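Long-range contact in GphF Dehydratase 1 (Archangium violaceum, PDB 6MBF), which probably dehydrates a polyketide intermediate and shifts its double bond as a dehydratase domain of the gephyronic acid polyketide synthase: residues R243-H249 and T261-F267. Sequence-based numbering, arbitrary orientation. Where two conformers were deposited one is given.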
# COMPACT_ATOMS: atom_id res chain seq x y z
N ARG A 243 -2.24 -9.14 -13.05
CA ARG A 243 -2.37 -8.08 -14.04
C ARG A 243 -3.29 -7.03 -13.45
O ARG A 243 -4.32 -7.35 -12.85
CB ARG A 243 -2.92 -8.62 -15.37
CG ARG A 243 -1.97 -9.58 -16.07
CD ARG A 243 -2.47 -9.85 -17.49
NE ARG A 243 -1.56 -10.72 -18.24
CZ ARG A 243 -1.65 -12.05 -18.27
NH1 ARG A 243 -2.59 -12.68 -17.59
NH2 ARG A 243 -0.77 -12.74 -18.98
N VAL A 244 -2.90 -5.77 -13.59
CA VAL A 244 -3.64 -4.69 -12.94
C VAL A 244 -4.12 -3.72 -14.01
O VAL A 244 -3.35 -3.32 -14.89
CB VAL A 244 -2.78 -3.96 -11.88
CG1 VAL A 244 -1.43 -3.53 -12.45
CG2 VAL A 244 -3.56 -2.78 -11.31
N HIS A 245 -5.40 -3.37 -13.95
CA HIS A 245 -5.94 -2.30 -14.77
C HIS A 245 -6.08 -1.06 -13.90
O HIS A 245 -6.59 -1.14 -12.78
CB HIS A 245 -7.29 -2.71 -15.36
CG HIS A 245 -7.95 -1.64 -16.17
ND1 HIS A 245 -9.27 -1.28 -15.99
CD2 HIS A 245 -7.46 -0.82 -17.13
CE1 HIS A 245 -9.57 -0.30 -16.82
NE2 HIS A 245 -8.49 0.00 -17.52
N LEU A 246 -5.61 0.08 -14.40
CA LEU A 246 -5.71 1.33 -13.65
C LEU A 246 -6.34 2.41 -14.53
O LEU A 246 -6.20 2.39 -15.76
CB LEU A 246 -4.33 1.81 -13.15
CG LEU A 246 -3.35 2.35 -14.19
CD1 LEU A 246 -3.52 3.86 -14.41
CD2 LEU A 246 -1.94 2.08 -13.77
N ARG A 247 -7.03 3.34 -13.89
CA ARG A 247 -7.62 4.48 -14.59
C ARG A 247 -7.38 5.74 -13.78
O ARG A 247 -7.86 5.86 -12.64
CB ARG A 247 -9.12 4.27 -14.84
CG ARG A 247 -9.79 5.50 -15.49
CD ARG A 247 -11.29 5.29 -15.78
NE ARG A 247 -11.53 4.21 -16.74
CZ ARG A 247 -12.28 3.13 -16.51
NH1 ARG A 247 -12.89 2.97 -15.33
NH2 ARG A 247 -12.44 2.22 -17.46
N LEU A 248 -6.66 6.69 -14.36
CA LEU A 248 -6.47 7.99 -13.75
C LEU A 248 -7.68 8.87 -14.01
O LEU A 248 -8.23 8.89 -15.12
CB LEU A 248 -5.20 8.65 -14.30
CG LEU A 248 -3.91 8.29 -13.56
CD1 LEU A 248 -2.71 8.47 -14.47
CD2 LEU A 248 -3.76 9.14 -12.30
N HIS A 249 -8.12 9.59 -12.98
CA HIS A 249 -9.18 10.57 -13.14
C HIS A 249 -8.66 11.75 -13.95
O HIS A 249 -7.45 11.96 -14.05
CB HIS A 249 -9.67 11.03 -11.77
CG HIS A 249 -10.41 9.98 -11.00
ND1 HIS A 249 -11.25 10.28 -9.95
CD2 HIS A 249 -10.45 8.63 -11.14
CE1 HIS A 249 -11.76 9.16 -9.47
NE2 HIS A 249 -11.29 8.15 -10.17
N THR A 261 -5.94 11.26 -8.83
CA THR A 261 -6.79 10.21 -8.27
C THR A 261 -6.83 9.06 -9.27
O THR A 261 -6.81 9.29 -10.48
CB THR A 261 -8.21 10.72 -7.97
OG1 THR A 261 -8.14 11.85 -7.09
CG2 THR A 261 -9.06 9.64 -7.30
N ALA A 262 -6.85 7.82 -8.77
CA ALA A 262 -6.87 6.66 -9.65
C ALA A 262 -7.71 5.55 -9.03
O ALA A 262 -7.80 5.43 -7.80
CB ALA A 262 -5.45 6.14 -9.93
N ASP A 263 -8.31 4.75 -9.90
CA ASP A 263 -8.96 3.50 -9.54
C ASP A 263 -8.16 2.34 -10.13
O ASP A 263 -7.54 2.47 -11.18
CB ASP A 263 -10.40 3.45 -10.07
CG ASP A 263 -11.20 4.67 -9.69
OD1 ASP A 263 -11.20 5.01 -8.49
OD2 ASP A 263 -11.82 5.28 -10.58
N LEU A 264 -8.15 1.21 -9.43
CA LEU A 264 -7.38 0.06 -9.88
C LEU A 264 -8.16 -1.22 -9.65
O LEU A 264 -8.96 -1.32 -8.71
CB LEU A 264 -6.02 -0.05 -9.17
CG LEU A 264 -5.04 1.12 -9.29
CD1 LEU A 264 -5.27 2.13 -8.19
CD2 LEU A 264 -3.61 0.58 -9.21
N ARG A 265 -7.93 -2.20 -10.52
CA ARG A 265 -8.50 -3.54 -10.41
C ARG A 265 -7.37 -4.53 -10.63
O ARG A 265 -6.67 -4.45 -11.65
CB ARG A 265 -9.62 -3.76 -11.42
CG ARG A 265 -10.77 -2.75 -11.30
CD ARG A 265 -11.44 -2.89 -9.95
NE ARG A 265 -12.68 -2.12 -9.83
CZ ARG A 265 -12.79 -0.95 -9.20
NH1 ARG A 265 -11.74 -0.39 -8.62
NH2 ARG A 265 -13.98 -0.36 -9.13
N LEU A 266 -7.18 -5.44 -9.68
CA LEU A 266 -6.12 -6.44 -9.74
C LEU A 266 -6.74 -7.80 -10.09
O LEU A 266 -7.72 -8.21 -9.46
CB LEU A 266 -5.37 -6.53 -8.41
CG LEU A 266 -4.38 -5.41 -8.02
CD1 LEU A 266 -5.05 -4.05 -7.89
CD2 LEU A 266 -3.72 -5.79 -6.71
N PHE A 267 -6.15 -8.50 -11.06
CA PHE A 267 -6.64 -9.79 -11.51
C PHE A 267 -5.54 -10.83 -11.41
O PHE A 267 -4.36 -10.53 -11.62
CB PHE A 267 -7.13 -9.72 -12.97
CG PHE A 267 -8.23 -8.73 -13.19
CD1 PHE A 267 -9.56 -9.12 -13.15
CD2 PHE A 267 -7.93 -7.40 -13.44
CE1 PHE A 267 -10.58 -8.20 -13.36
CE2 PHE A 267 -8.94 -6.48 -13.64
CZ PHE A 267 -10.26 -6.87 -13.60
O HOH W 1 -12.63 4.08 -12.83
O HOH W 2 -5.97 12.32 -11.70
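Arg243 and Phe267, His245 and Arg265, and Arg247 and Asp263 form three antiparallel hydrogen-bonded pairs, each closed by two backbone N-H...O bonds. A seventh backbone bond continues the ladder, from His249 N to Thr261 O at 2.8 Å. Beyond it, water 2 bridges His249 and Thr261, donating to His249 O and accepting from Thr261 N.

The polar side chains meet on the sheet face that carries Arg247 and Asp263. His249 NE2 donates to Asp263 OD2 at 2.9 Å. The carboxylate lies at the ring edge, close to the ring plane, but OD2 is met from above the carboxylate plane; the two planes stand 62° apart. The CB of His249 already points toward strand 259-267, and with CG anti to the carbonyl carbon (chi1 -69°) the ring lies beside Thr261 with NE2 at Asp263. Thr261 CG2 covers one face of the His249 ring in a CH-pi contact, 3.6 Å from the centroid. An alanine in place of His249 would probably leave Asp263 OD2 without this donor and the Thr261 methyl without its ring face. Water 1 donates to Asp263 OD2 and accepts from Arg247 NH1, and so links these oppositely charged groups, whose atoms OD2 and NH1 are 5.4 Å apart. Asp263 OD1 is bonded to Ala279 N, and Arg247 NE forms a salt bridge with Glu178.

The two strands form a beta hairpin in the hotdog fold of the dehydratase. Strands 178-184 and 273-284 continue the sheet on its two sides.

Apolar side chains line the other face. Val244 CG2 touches both Leu264 CD2, at 4.0 Å, and Leu266 CD1, at 3.9 Å. Leu246 CB touches Leu264 CG. Leu248 CD2 approaches Ala262 CB at 4.2 Å. Helix 200-214 packs on this face, with Cys209 and Leu213 against Leu246 and Cys206 against Leu266.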